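Local coordinates for DsbA family protein (Salmonella typhimurium, PDB 7JVE) that works as a trimeric thioredoxin-like enzyme with both thiol oxidase and disulfide isomerase activities, at residues 60-65 / 220-225; 68-73 / 83-88; 90-95 / 148-153; 106-111 / 116-121; 112-117 / 247-252. All coordinates share one frame; numbering follows the deposited sequence.

Interaction 1: residues 60-65 / 220-225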
# COMPACT_ATOMS: atom_id res chain seq x y z
N GLN A 60 10.86 -26.73 4.65
CA GLN A 60 10.36 -28.09 4.81
C GLN A 60 9.66 -28.56 3.54
O GLN A 60 9.80 -29.72 3.15
CB GLN A 60 9.40 -28.18 6.01
CG GLN A 60 10.10 -28.13 7.35
CD GLN A 60 11.01 -29.33 7.54
OE1 GLN A 60 10.57 -30.48 7.47
NE2 GLN A 60 12.30 -29.07 7.74
N LEU A 61 8.87 -27.68 2.91
CA LEU A 61 8.17 -28.05 1.68
C LEU A 61 9.15 -28.34 0.55
O LEU A 61 8.99 -29.32 -0.19
CB LEU A 61 7.19 -26.95 1.27
CG LEU A 61 5.99 -26.76 2.21
CD1 LEU A 61 5.14 -25.56 1.78
CD2 LEU A 61 5.15 -28.03 2.26
N ALA A 62 10.20 -27.51 0.43
CA ALA A 62 11.26 -27.75 -0.56
C ALA A 62 11.92 -29.10 -0.36
O ALA A 62 12.15 -29.84 -1.33
CB ALA A 62 12.31 -26.65 -0.50
N LEU A 63 12.23 -29.46 0.89
CA LEU A 63 12.83 -30.77 1.14
C LEU A 63 11.86 -31.88 0.77
O LEU A 63 12.28 -32.91 0.22
CB LEU A 63 13.28 -30.89 2.59
CG LEU A 63 14.42 -29.93 2.93
CD1 LEU A 63 14.67 -29.87 4.45
CD2 LEU A 63 15.69 -30.28 2.16
N GLN A 64 10.57 -31.70 1.05
CA GLN A 64 9.61 -32.76 0.74
C GLN A 64 9.42 -32.95 -0.77
O GLN A 64 9.27 -34.08 -1.25
CB GLN A 64 8.28 -32.47 1.43
CG GLN A 64 7.21 -33.50 1.15
CD GLN A 64 5.83 -33.13 1.68
OE1 GLN A 64 5.66 -32.23 2.51
NE2 GLN A 64 4.82 -33.86 1.21
N TYR A 65 9.44 -31.86 -1.55
CA TYR A 65 9.20 -31.96 -2.99
C TYR A 65 10.48 -31.83 -3.80
O TYR A 65 10.44 -31.42 -4.96
CB TYR A 65 8.16 -30.92 -3.42
CG TYR A 65 6.81 -31.24 -2.81
CD1 TYR A 65 5.96 -32.19 -3.35
CD2 TYR A 65 6.40 -30.60 -1.64
CE1 TYR A 65 4.73 -32.49 -2.77
CE2 TYR A 65 5.18 -30.88 -1.05
CZ TYR A 65 4.36 -31.83 -1.61
OH TYR A 65 3.16 -32.10 -1.00
N VAL A 220 13.50 -21.24 -5.34
CA VAL A 220 14.01 -22.21 -4.38
C VAL A 220 15.46 -22.50 -4.73
O VAL A 220 15.77 -22.95 -5.84
CB VAL A 220 13.21 -23.52 -4.37
CG1 VAL A 220 13.65 -24.35 -3.15
CG2 VAL A 220 11.72 -23.25 -4.36
N VAL A 221 16.34 -22.28 -3.76
CA VAL A 221 17.77 -22.52 -3.90
C VAL A 221 18.16 -23.60 -2.90
O VAL A 221 17.92 -23.45 -1.70
CB VAL A 221 18.57 -21.23 -3.67
CG1 VAL A 221 20.02 -21.42 -4.07
CG2 VAL A 221 17.90 -20.06 -4.45
N MET A 222 18.75 -24.68 -3.39
CA MET A 222 18.96 -25.87 -2.58
C MET A 222 20.05 -26.73 -3.20
O MET A 222 20.24 -26.70 -4.42
CB MET A 222 17.66 -26.66 -2.44
CG MET A 222 17.19 -27.24 -3.75
SD MET A 222 15.52 -27.93 -3.70
CE MET A 222 15.54 -28.85 -2.15
N PRO A 223 20.78 -27.50 -2.38
CA PRO A 223 21.66 -28.52 -2.94
C PRO A 223 20.84 -29.59 -3.65
O PRO A 223 19.70 -29.88 -3.27
CB PRO A 223 22.38 -29.11 -1.71
CG PRO A 223 22.07 -28.15 -0.59
CD PRO A 223 20.74 -27.55 -0.91
N GLN A 224 21.43 -30.18 -4.67
CA GLN A 224 20.71 -31.19 -5.43
C GLN A 224 20.77 -32.56 -4.75
O GLN A 224 19.81 -33.32 -4.84
CB GLN A 224 21.25 -31.27 -6.85
CG GLN A 224 20.99 -30.03 -7.71
CD GLN A 224 20.78 -30.40 -9.16
OE1 GLN A 224 19.66 -30.49 -9.63
NE2 GLN A 224 21.88 -30.66 -9.88
N THR A 225 21.88 -32.87 -4.07
CA THR A 225 22.02 -34.17 -3.42
C THR A 225 21.16 -34.19 -2.17
O THR A 225 21.19 -33.24 -1.38
CB THR A 225 23.46 -34.44 -2.98
OG1 THR A 225 23.80 -33.48 -1.97
CG2 THR A 225 24.41 -34.31 -4.18
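No ring lies between Ala62 and its partners Val220 and Met222. The flat group at the contact is the peptide carbonyl of Ala62, and the Met222 methyl CE rests 3.6 Å from Ala62 O. The nearby Tyr65 ring has Gln64 CG 4.0 Å above one face, offset toward the rim, and it also meets the His210 ring with the planes almost parallel.

Val220 CG1 touches Ala62 CB at 3.8 Å. Met222 CE is 4.2 Å from Ala62 CB, so the methyl lies against both the side chain and the carbonyl. The Met222 chain is bent at its last torsion (chi3 -44°), which turns CE toward the helix.

This is helix 37-64 packed on strand 218-223 of the thioredoxin-like sheet. Val220 and Met222 alternate with Val221, whose side chain packs on helix 242-253. Leu69 touches both Ala62 and Met222.

Interaction 2: residues 68-73 / 83-88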
# COMPACT_ATOMS: atom_id res chain seq x y z
N GLU A 68 10.45 -33.40 -7.40
CA GLU A 68 9.67 -32.63 -8.35
C GLU A 68 10.38 -31.32 -8.69
O GLU A 68 10.43 -30.92 -9.85
CB GLU A 68 8.28 -32.37 -7.78
CG GLU A 68 7.47 -33.65 -7.61
CD GLU A 68 7.59 -34.27 -6.20
OE1 GLU A 68 6.55 -34.64 -5.62
OE2 GLU A 68 8.71 -34.35 -5.64
N LEU A 69 10.91 -30.63 -7.67
CA LEU A 69 11.60 -29.36 -7.90
C LEU A 69 12.77 -29.54 -8.87
O LEU A 69 13.04 -28.65 -9.69
CB LEU A 69 12.09 -28.78 -6.58
CG LEU A 69 11.03 -28.18 -5.64
CD1 LEU A 69 11.62 -27.96 -4.26
CD2 LEU A 69 10.48 -26.89 -6.20
N LEU A 70 13.48 -30.66 -8.77
CA LEU A 70 14.69 -30.88 -9.55
C LEU A 70 14.47 -31.79 -10.74
O LEU A 70 15.45 -32.20 -11.38
CB LEU A 70 15.80 -31.44 -8.66
CG LEU A 70 16.00 -30.71 -7.34
CD1 LEU A 70 17.12 -31.35 -6.56
CD2 LEU A 70 16.25 -29.26 -7.58
N SER A 71 13.21 -32.09 -11.06
CA SER A 71 12.85 -32.94 -12.20
C SER A 71 13.68 -32.60 -13.43
O SER A 71 13.84 -31.43 -13.79
CB SER A 71 11.36 -32.76 -12.51
OG SER A 71 11.03 -33.42 -13.72
N SER A 72 14.23 -33.63 -14.07
CA SER A 72 14.89 -33.40 -15.35
C SER A 72 13.90 -33.17 -16.48
O SER A 72 14.33 -33.01 -17.63
CB SER A 72 15.80 -34.58 -15.70
OG SER A 72 15.05 -35.77 -15.64
N SER A 73 12.59 -33.18 -16.21
CA SER A 73 11.60 -32.85 -17.22
C SER A 73 11.44 -31.35 -17.43
O SER A 73 10.87 -30.94 -18.44
CB SER A 73 10.25 -33.47 -16.85
OG SER A 73 10.26 -34.88 -17.06
N LYS A 83 26.06 -28.96 -8.06
CA LYS A 83 25.89 -29.18 -6.64
C LYS A 83 24.74 -28.33 -6.10
O LYS A 83 24.06 -28.76 -5.16
CB LYS A 83 27.16 -28.85 -5.86
CG LYS A 83 27.04 -29.34 -4.42
CD LYS A 83 28.26 -29.15 -3.56
CE LYS A 83 28.09 -29.87 -2.20
NZ LYS A 83 29.27 -29.59 -1.31
N ALA A 84 24.47 -27.18 -6.72
CA ALA A 84 23.35 -26.33 -6.31
C ALA A 84 22.40 -26.07 -7.47
O ALA A 84 22.80 -25.95 -8.64
CB ALA A 84 23.84 -24.99 -5.76
N ALA A 85 21.12 -25.95 -7.12
CA ALA A 85 20.08 -25.61 -8.08
C ALA A 85 19.29 -24.39 -7.61
O ALA A 85 19.10 -24.15 -6.41
CB ALA A 85 19.12 -26.78 -8.30
N VAL A 86 18.84 -23.62 -8.59
CA VAL A 86 17.96 -22.48 -8.40
C VAL A 86 16.72 -22.78 -9.22
O VAL A 86 16.81 -22.85 -10.45
CB VAL A 86 18.61 -21.16 -8.84
CG1 VAL A 86 17.62 -20.00 -8.72
CG2 VAL A 86 19.87 -20.91 -8.04
N VAL A 87 15.60 -23.00 -8.56
CA VAL A 87 14.34 -23.36 -9.21
C VAL A 87 13.48 -22.10 -9.26
O VAL A 87 13.25 -21.47 -8.22
CB VAL A 87 13.63 -24.49 -8.45
CG1 VAL A 87 12.39 -24.95 -9.19
CG2 VAL A 87 14.58 -25.65 -8.23
N MET A 88 13.02 -21.73 -10.45
CA MET A 88 12.33 -20.45 -10.61
C MET A 88 10.90 -20.66 -11.09
O MET A 88 10.68 -21.16 -12.21
CB MET A 88 13.09 -19.51 -11.56
CG MET A 88 14.55 -19.28 -11.17
SD MET A 88 15.65 -18.70 -12.49
CE MET A 88 15.60 -20.04 -13.68
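The backbone carbonyl of Leu69 sits against both methyls of Val87. Leu69 O is 3.7 Å from Val87 CG2 and 3.8 Å from Val87 CG1. This is van der Waals contact, and no hydrogen bond crosses between the segments. It lies where the short helix 66-69 ends over strand 84-90 of the thioredoxin-like sheet.

The side chains complete the packing. Leu69 CD2 meets Val87 CG1 at 4.0 Å, and the two side chains cross at about a right angle. Leu70, the first residue to leave the helix, sends its own CD2 between two strand residues. That methyl is 3.9 Å from Ala85 CB and 4.0 Å from Val87 CG2. With Val87 CG1 anti to its backbone nitrogen (chi1 -175°), CG1 meets the Leu69 side chain and CG2 that of Leu70.

Lys119 NZ bonds to Glu68 O, while Arg115 bonds to Leu70 O and Ser71 O. Leu69 also touches Met222 of the adjoining strand 218-223, and Leu70 touches Ile117 of strand 115-120. Beyond the helix the chain turns in an ST turn, in which Ser73 N donates to Ser71 OG at 2.9 Å with an N-H...O angle of 156°.

Interaction 3: residues 90-95 / 148-153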
# COMPACT_ATOMS: atom_id res chain seq x y z
N PHE A 90 7.73 -18.75 -12.34
CA PHE A 90 7.49 -17.48 -12.99
C PHE A 90 6.36 -17.65 -13.99
O PHE A 90 6.09 -18.75 -14.48
CB PHE A 90 8.75 -16.96 -13.70
CG PHE A 90 9.15 -17.83 -14.85
CD1 PHE A 90 9.90 -18.97 -14.65
CD2 PHE A 90 8.70 -17.54 -16.14
CE1 PHE A 90 10.23 -19.79 -15.71
CE2 PHE A 90 9.04 -18.34 -17.19
CZ PHE A 90 9.80 -19.47 -16.98
N ASP A 91 5.70 -16.52 -14.26
CA ASP A 91 4.68 -16.38 -15.29
C ASP A 91 5.21 -15.34 -16.27
O ASP A 91 5.72 -14.29 -15.85
CB ASP A 91 3.35 -15.94 -14.63
CG ASP A 91 2.19 -15.76 -15.61
OD1 ASP A 91 2.40 -15.54 -16.83
OD2 ASP A 91 1.03 -15.81 -15.12
N TYR A 92 5.13 -15.63 -17.58
CA TYR A 92 5.64 -14.65 -18.53
C TYR A 92 4.89 -13.31 -18.45
O TYR A 92 5.45 -12.28 -18.83
CB TYR A 92 5.58 -15.19 -19.96
CG TYR A 92 6.67 -16.18 -20.28
CD1 TYR A 92 8.01 -15.76 -20.38
CD2 TYR A 92 6.39 -17.52 -20.46
CE1 TYR A 92 9.02 -16.66 -20.67
CE2 TYR A 92 7.39 -18.44 -20.75
CZ TYR A 92 8.71 -18.01 -20.85
OH TYR A 92 9.71 -18.91 -21.15
N GLN A 93 3.65 -13.29 -17.96
CA GLN A 93 2.91 -12.05 -17.85
C GLN A 93 3.02 -11.40 -16.47
O GLN A 93 2.39 -10.37 -16.23
CB GLN A 93 1.45 -12.28 -18.21
CG GLN A 93 1.29 -12.58 -19.67
CD GLN A 93 -0.13 -12.45 -20.12
OE1 GLN A 93 -0.57 -11.36 -20.48
NE2 GLN A 93 -0.86 -13.57 -20.12
N CYS A 94 3.81 -11.97 -15.59
CA CYS A 94 4.16 -11.29 -14.34
C CYS A 94 5.09 -10.12 -14.64
O CYS A 94 6.22 -10.32 -15.08
CB CYS A 94 4.81 -12.29 -13.40
SG CYS A 94 5.34 -11.54 -11.92
N SER A 95 4.62 -8.89 -14.38
CA SER A 95 5.39 -7.71 -14.77
C SER A 95 6.70 -7.58 -14.00
O SER A 95 7.69 -7.11 -14.55
CB SER A 95 4.54 -6.43 -14.62
OG SER A 95 4.19 -6.16 -13.28
N ALA A 148 20.51 -23.44 -23.59
CA ALA A 148 20.92 -22.08 -23.92
C ALA A 148 19.92 -21.44 -24.87
O ALA A 148 19.58 -20.26 -24.71
CB ALA A 148 22.32 -22.07 -24.53
N LYS A 149 19.40 -22.22 -25.83
CA LYS A 149 18.45 -21.70 -26.80
C LYS A 149 17.07 -21.52 -26.18
O LYS A 149 16.38 -20.53 -26.47
CB LYS A 149 18.43 -22.63 -28.03
CG LYS A 149 17.46 -22.27 -29.13
CD LYS A 149 17.50 -20.80 -29.48
CE LYS A 149 18.60 -20.48 -30.41
NZ LYS A 149 18.63 -19.01 -30.69
N TYR A 150 16.65 -22.44 -25.31
CA TYR A 150 15.46 -22.18 -24.50
C TYR A 150 15.58 -20.84 -23.78
O TYR A 150 14.60 -20.08 -23.69
CB TYR A 150 15.23 -23.31 -23.50
CG TYR A 150 14.18 -22.94 -22.49
CD1 TYR A 150 12.82 -23.19 -22.73
CD2 TYR A 150 14.53 -22.27 -21.30
CE1 TYR A 150 11.84 -22.82 -21.79
CE2 TYR A 150 13.57 -21.88 -20.38
CZ TYR A 150 12.23 -22.15 -20.63
OH TYR A 150 11.30 -21.76 -19.70
N LEU A 151 16.76 -20.53 -23.25
CA LEU A 151 16.93 -19.29 -22.52
C LEU A 151 16.80 -18.07 -23.44
O LEU A 151 16.21 -17.06 -23.03
CB LEU A 151 18.27 -19.31 -21.76
CG LEU A 151 18.69 -18.13 -20.87
CD1 LEU A 151 17.60 -17.70 -19.87
CD2 LEU A 151 19.97 -18.48 -20.12
N ASP A 152 17.30 -18.16 -24.70
CA ASP A 152 17.05 -17.09 -25.68
C ASP A 152 15.56 -16.90 -25.92
O ASP A 152 15.08 -15.76 -25.99
CB ASP A 152 17.71 -17.34 -27.04
CG ASP A 152 19.20 -17.43 -26.96
OD1 ASP A 152 19.79 -18.26 -27.69
OD2 ASP A 152 19.80 -16.69 -26.15
N TRP A 153 14.83 -18.00 -26.10
CA TRP A 153 13.40 -17.89 -26.32
C TRP A 153 12.72 -17.24 -25.11
O TRP A 153 11.89 -16.34 -25.24
CB TRP A 153 12.82 -19.28 -26.60
CG TRP A 153 11.40 -19.40 -26.21
CD1 TRP A 153 10.91 -19.98 -25.07
CD2 TRP A 153 10.26 -18.92 -26.93
NE1 TRP A 153 9.54 -19.90 -25.05
CE2 TRP A 153 9.11 -19.25 -26.18
CE3 TRP A 153 10.10 -18.24 -28.15
CZ2 TRP A 153 7.81 -18.94 -26.61
CZ3 TRP A 153 8.81 -17.93 -28.58
CH2 TRP A 153 7.68 -18.28 -27.80
O HOH W 1 8.64 -21.10 -22.54
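Phe90 meets Tyr150 through a hydroxyl: Tyr150 OH sits at the edge of the Phe90 ring, in its plane, 3.9 Å from Phe90 CZ. Tyr92 approaches Tyr150 and Trp153 through OH. Within 90-95, Phe90 CE2 lies 3.7 Å above one face of the Tyr92 ring, toward the rim.

Hydrogen bonding across the segments runs through water. Tyr92 OH donates to one water at 2.8 Å, and Trp153 NE1 donates to the same water at 2.9 Å. That water lies in the plane of the indole.

Turn bonds shape the 90-95 loop. Asp91 OD1 accepts from Gln93 N at 2.8 Å, an Asx turn within a type I turn that leads to Cys94. Cys94 holds the N-cap position of the next helix and is disulfide-bonded to Cys97, the thioredoxin-type CxxC pair.

Tyr92 OH and Tyr150 OH are 3.6 Å apart and do not bond to each other. Tyr92 OH has the water among its partners, whereas Tyr150 OH bonds to Glu120 OE2, and the water joins the loop before the disulfide to helix 147-159.

Interaction 4: residues 106-111 / 116-121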
# COMPACT_ATOMS: atom_id res chain seq x y z
N ASN A 106 22.19 -12.26 -15.39
CA ASN A 106 23.49 -12.02 -14.76
C ASN A 106 23.87 -13.16 -13.83
O ASN A 106 25.02 -13.61 -13.84
CB ASN A 106 23.47 -10.69 -14.00
CG ASN A 106 23.60 -9.49 -14.90
OD1 ASN A 106 23.67 -9.60 -16.12
ND2 ASN A 106 23.63 -8.31 -14.29
N LEU A 107 22.93 -13.64 -13.00
CA LEU A 107 23.24 -14.78 -12.13
C LEU A 107 23.70 -15.97 -12.94
O LEU A 107 24.65 -16.67 -12.54
CB LEU A 107 22.03 -15.17 -11.28
CG LEU A 107 21.87 -14.37 -10.00
CD1 LEU A 107 20.52 -14.70 -9.35
CD2 LEU A 107 23.02 -14.67 -9.06
N ILE A 108 23.04 -16.23 -14.07
CA ILE A 108 23.34 -17.43 -14.84
C ILE A 108 24.76 -17.34 -15.40
O ILE A 108 25.52 -18.31 -15.33
CB ILE A 108 22.28 -17.63 -15.93
CG1 ILE A 108 20.97 -18.10 -15.28
CG2 ILE A 108 22.76 -18.62 -16.96
CD1 ILE A 108 19.80 -18.24 -16.24
N LYS A 109 25.14 -16.17 -15.93
CA LYS A 109 26.49 -16.01 -16.44
C LYS A 109 27.50 -16.12 -15.32
O LYS A 109 28.58 -16.67 -15.51
CB LYS A 109 26.63 -14.67 -17.17
CG LYS A 109 25.74 -14.57 -18.39
CD LYS A 109 26.43 -13.82 -19.53
CE LYS A 109 25.44 -12.97 -20.33
NZ LYS A 109 26.15 -12.12 -21.33
N ALA A 110 27.17 -15.60 -14.14
CA ALA A 110 28.12 -15.59 -13.05
C ALA A 110 28.22 -16.93 -12.34
O ALA A 110 29.14 -17.11 -11.53
CB ALA A 110 27.75 -14.51 -12.03
N ASN A 111 27.32 -17.86 -12.61
CA ASN A 111 27.29 -19.16 -11.94
C ASN A 111 27.13 -20.28 -12.97
O ASN A 111 26.11 -20.99 -12.99
CB ASN A 111 26.16 -19.20 -10.90
CG ASN A 111 26.41 -18.25 -9.73
OD1 ASN A 111 27.05 -18.61 -8.73
ND2 ASN A 111 25.90 -17.02 -9.85
N PHE A 116 20.04 -24.02 -13.22
CA PHE A 116 18.88 -23.14 -13.15
C PHE A 116 17.70 -23.82 -13.83
O PHE A 116 17.77 -24.17 -15.02
CB PHE A 116 19.18 -21.78 -13.77
CG PHE A 116 20.18 -20.96 -13.00
CD1 PHE A 116 21.54 -21.23 -13.09
CD2 PHE A 116 19.76 -19.91 -12.16
CE1 PHE A 116 22.48 -20.47 -12.38
CE2 PHE A 116 20.68 -19.15 -11.46
CZ PHE A 116 22.05 -19.43 -11.56
N ILE A 117 16.64 -24.06 -13.06
CA ILE A 117 15.48 -24.83 -13.49
C ILE A 117 14.31 -23.87 -13.64
O ILE A 117 14.08 -23.02 -12.77
CB ILE A 117 15.17 -25.95 -12.48
CG1 ILE A 117 16.44 -26.80 -12.25
CG2 ILE A 117 14.01 -26.79 -12.96
CD1 ILE A 117 16.23 -28.01 -11.34
N PHE A 118 13.57 -24.00 -14.73
CA PHE A 118 12.50 -23.07 -15.10
C PHE A 118 11.14 -23.73 -14.89
O PHE A 118 10.82 -24.72 -15.56
CB PHE A 118 12.68 -22.63 -16.55
CG PHE A 118 13.92 -21.77 -16.77
CD1 PHE A 118 15.16 -22.36 -16.91
CD2 PHE A 118 13.82 -20.38 -16.82
CE1 PHE A 118 16.31 -21.57 -17.11
CE2 PHE A 118 14.95 -19.58 -17.02
CZ PHE A 118 16.20 -20.18 -17.16
N LYS A 119 10.34 -23.18 -13.99
CA LYS A 119 9.00 -23.71 -13.73
C LYS A 119 7.96 -22.68 -14.19
O LYS A 119 7.57 -21.80 -13.42
CB LYS A 119 8.81 -24.03 -12.23
CG LYS A 119 9.85 -24.97 -11.68
CD LYS A 119 9.64 -26.38 -12.24
CE LYS A 119 10.26 -27.42 -11.33
NZ LYS A 119 10.00 -28.80 -11.81
N GLU A 120 7.51 -22.81 -15.43
CA GLU A 120 6.48 -21.93 -15.97
C GLU A 120 5.12 -22.29 -15.38
O GLU A 120 4.76 -23.47 -15.36
CB GLU A 120 6.43 -22.06 -17.49
CG GLU A 120 7.65 -21.53 -18.19
CD GLU A 120 7.70 -21.90 -19.66
OE1 GLU A 120 6.69 -21.72 -20.35
OE2 GLU A 120 8.77 -22.35 -20.13
N PHE A 121 4.37 -21.29 -14.92
CA PHE A 121 3.05 -21.50 -14.36
C PHE A 121 2.21 -20.24 -14.53
O PHE A 121 2.75 -19.16 -14.78
CB PHE A 121 3.13 -21.93 -12.87
CG PHE A 121 3.33 -20.78 -11.89
CD1 PHE A 121 4.46 -20.00 -11.93
CD2 PHE A 121 2.39 -20.53 -10.89
CE1 PHE A 121 4.66 -18.94 -11.01
CE2 PHE A 121 2.58 -19.49 -9.96
CZ PHE A 121 3.73 -18.68 -10.03
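Phe116 leaves strand 115-120 with its CB pointing toward helix 95-110 and lays one ring face under Ile108. Its CG is anti to the carbonyl carbon (chi1 -68°), which carries the ring to the helix. At CG the nearest atom is Ile108 CG1, 3.7 Å away. Further out, CD2 is 3.8 Å and CD1 3.9 Å from that same Ile108 CG1. The methylene therefore sits over the ring centre, 8° off the normal, a clear CH-pi contact.

The far atoms meet the helix end. Phe116 CE2 is 4.2 Å from Leu107 CB. Phe116 CZ comes within 3.9 Å of Leu107 O. Phe116 CE1 is 3.7 Å from Asn111 O, which lies at the ring edge in its plane.

Ile108 continues past the ring. Its tip, CD1, reaches Phe118 CZ at 4.2 Å. Asn111 ND2 donates to Leu107 O at 3.0 Å, bonding back to the last turn of the helix. That bond lies in the carbonyl plane and on a lone pair. Asn111 ND2 also bonds to Gln246 OE1 of helix 242-253.

The contact belongs to the beta-alpha-beta unit of strand 84-90, helix 95-110 and strand 115-120. The N-to-C directions of segments 106-110 and 116-120 are 150° apart, closer to antiparallel than parallel. Phe116 also touches Val86 of strand 84-90, Phe118 meets the Tyr150 and His154 rings, and Leu107 packs on helix 242-253.

Interaction 5: residues 112-117 / 247-252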
# COMPACT_ATOMS: atom_id res chain seq x y z
N PRO A 112 28.12 -20.46 -13.85
CA PRO A 112 28.00 -21.50 -14.89
C PRO A 112 28.01 -22.91 -14.33
O PRO A 112 27.63 -23.86 -15.04
CB PRO A 112 29.23 -21.26 -15.77
CG PRO A 112 30.23 -20.69 -14.82
CD PRO A 112 29.43 -19.79 -13.91
N ASP A 113 28.41 -23.07 -13.08
CA ASP A 113 28.49 -24.34 -12.38
C ASP A 113 27.19 -24.73 -11.69
O ASP A 113 27.12 -25.82 -11.11
CB ASP A 113 29.60 -24.25 -11.34
CG ASP A 113 29.31 -23.17 -10.28
OD1 ASP A 113 29.48 -23.47 -9.07
OD2 ASP A 113 28.89 -22.04 -10.65
N THR A 114 26.17 -23.87 -11.72
CA THR A 114 24.94 -24.05 -10.98
C THR A 114 23.80 -24.32 -11.95
O THR A 114 23.77 -23.80 -13.06
CB THR A 114 24.65 -22.81 -10.11
OG1 THR A 114 25.62 -22.72 -9.06
CG2 THR A 114 23.26 -22.84 -9.50
N ARG A 115 22.86 -25.16 -11.53
CA ARG A 115 21.74 -25.54 -12.37
C ARG A 115 20.56 -24.60 -12.14
O ARG A 115 20.14 -24.40 -10.99
CB ARG A 115 21.33 -26.99 -12.10
CG ARG A 115 20.31 -27.55 -13.06
CD ARG A 115 19.91 -28.97 -12.70
NE ARG A 115 18.81 -29.43 -13.53
CZ ARG A 115 17.82 -30.21 -13.10
NH1 ARG A 115 17.80 -30.62 -11.84
NH2 ARG A 115 16.83 -30.56 -13.93
N PHE A 116 20.04 -24.02 -13.22
CA PHE A 116 18.88 -23.14 -13.15
C PHE A 116 17.70 -23.82 -13.83
O PHE A 116 17.77 -24.17 -15.02
CB PHE A 116 19.18 -21.78 -13.77
CG PHE A 116 20.18 -20.96 -13.00
CD1 PHE A 116 21.54 -21.23 -13.09
CD2 PHE A 116 19.76 -19.91 -12.16
CE1 PHE A 116 22.48 -20.47 -12.38
CE2 PHE A 116 20.68 -19.15 -11.46
CZ PHE A 116 22.05 -19.43 -11.56
N ILE A 117 16.64 -24.06 -13.06
CA ILE A 117 15.48 -24.83 -13.49
C ILE A 117 14.31 -23.87 -13.64
O ILE A 117 14.08 -23.02 -12.77
CB ILE A 117 15.17 -25.95 -12.48
CG1 ILE A 117 16.44 -26.80 -12.25
CG2 ILE A 117 14.01 -26.79 -12.96
CD1 ILE A 117 16.23 -28.01 -11.34
N MET A 247 23.93 -15.05 -2.42
CA MET A 247 24.22 -15.61 -1.09
C MET A 247 23.54 -16.97 -0.91
O MET A 247 24.15 -17.90 -0.39
CB MET A 247 23.81 -14.63 0.02
CG MET A 247 24.62 -13.31 0.08
SD MET A 247 24.26 -12.17 1.51
CE MET A 247 22.60 -11.45 1.10
N ALA A 248 22.30 -17.10 -1.39
CA ALA A 248 21.59 -18.36 -1.31
C ALA A 248 22.30 -19.45 -2.11
O ALA A 248 22.34 -20.62 -1.70
CB ALA A 248 20.15 -18.19 -1.83
N ILE A 249 22.86 -19.09 -3.27
CA ILE A 249 23.64 -20.04 -4.06
C ILE A 249 24.86 -20.51 -3.28
O ILE A 249 25.15 -21.71 -3.22
CB ILE A 249 24.03 -19.42 -5.42
CG1 ILE A 249 22.80 -19.31 -6.33
CG2 ILE A 249 25.15 -20.20 -6.10
CD1 ILE A 249 23.02 -18.43 -7.56
N GLN A 250 25.58 -19.58 -2.66
CA GLN A 250 26.79 -19.98 -1.93
C GLN A 250 26.44 -20.85 -0.73
O GLN A 250 27.15 -21.80 -0.41
CB GLN A 250 27.59 -18.74 -1.51
CG GLN A 250 28.05 -17.91 -2.70
CD GLN A 250 28.92 -18.72 -3.68
OE1 GLN A 250 28.57 -18.90 -4.86
NE2 GLN A 250 30.06 -19.20 -3.20
N LYS A 251 25.32 -20.55 -0.07
CA LYS A 251 24.86 -21.37 1.04
C LYS A 251 24.47 -22.77 0.56
O LYS A 251 24.70 -23.76 1.27
CB LYS A 251 23.69 -20.66 1.72
CG LYS A 251 22.90 -21.43 2.74
CD LYS A 251 21.93 -20.45 3.41
CE LYS A 251 20.63 -21.11 3.84
NZ LYS A 251 19.59 -20.09 4.21
N ALA A 252 23.91 -22.87 -0.65
CA ALA A 252 23.54 -24.17 -1.20
C ALA A 252 24.74 -24.96 -1.69
O ALA A 252 24.66 -26.19 -1.78
CB ALA A 252 22.52 -23.99 -2.33
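Ile249 of the C-terminal helix 242-253 packs on Thr114 and Phe116, where the chain enters strand 115-120 of the thioredoxin-like sheet. Ile249 touches through both branches. Its CG2 methyl is 3.9 Å from Thr114 OG1. That is a van der Waals contact between a methyl and a hydroxyl oxygen, and the two side chains meet at a slant. No hydrogen bond crosses the contact, which is small and buried.

Ile249 reaches further than these two residues. It touches Val86 in strand 84-90, Leu107 in helix 95-110 and Asn111 in the turn after that helix. It thus links helix 242-253 to helix 95-110 and to strands 84-90 and 115-120. Arg115 sits between Thr114 and Phe116 in sequence and bonds elsewhere: its guanidinium donates to Gln224 OE1, Leu70 O and Ser71 O.

The first torsion of Ile249 sets where each branch points. At chi1 -72°, CG2 lies anti to the backbone nitrogen and faces Thr114 OG1. CG1 lies beside that nitrogen and carries the longer branch to the Phe116 ring. The approach to that ring is oblique, and the branch ends with Ile249 CD1 4.2 Å from Phe116 CZ.

From the N terminus, interaction 1 opens at helix 37-64. Interaction 2 follows at once and closes a short loop from helix 66-69 to strand 84-90. Interaction 3 opens next at 90-95. Interaction 4 closes inside it, tying helix 95-110 to strand 115-120. Interaction 5 opens at 112-117 and shares Phe116 and Ile117 with interaction 4. It crosses interaction 3, which closes at helix 147-159. Interaction 1 closes at strand 218-223, with interactions 2, 3 and 4 nested within it. Interaction 5 closes last at helix 242-253 and so crosses interaction 1. Backbone bonds from strand 84-90 to strands 218-223 and 115-120 join interaction 2 to interactions 1, 4 and 5.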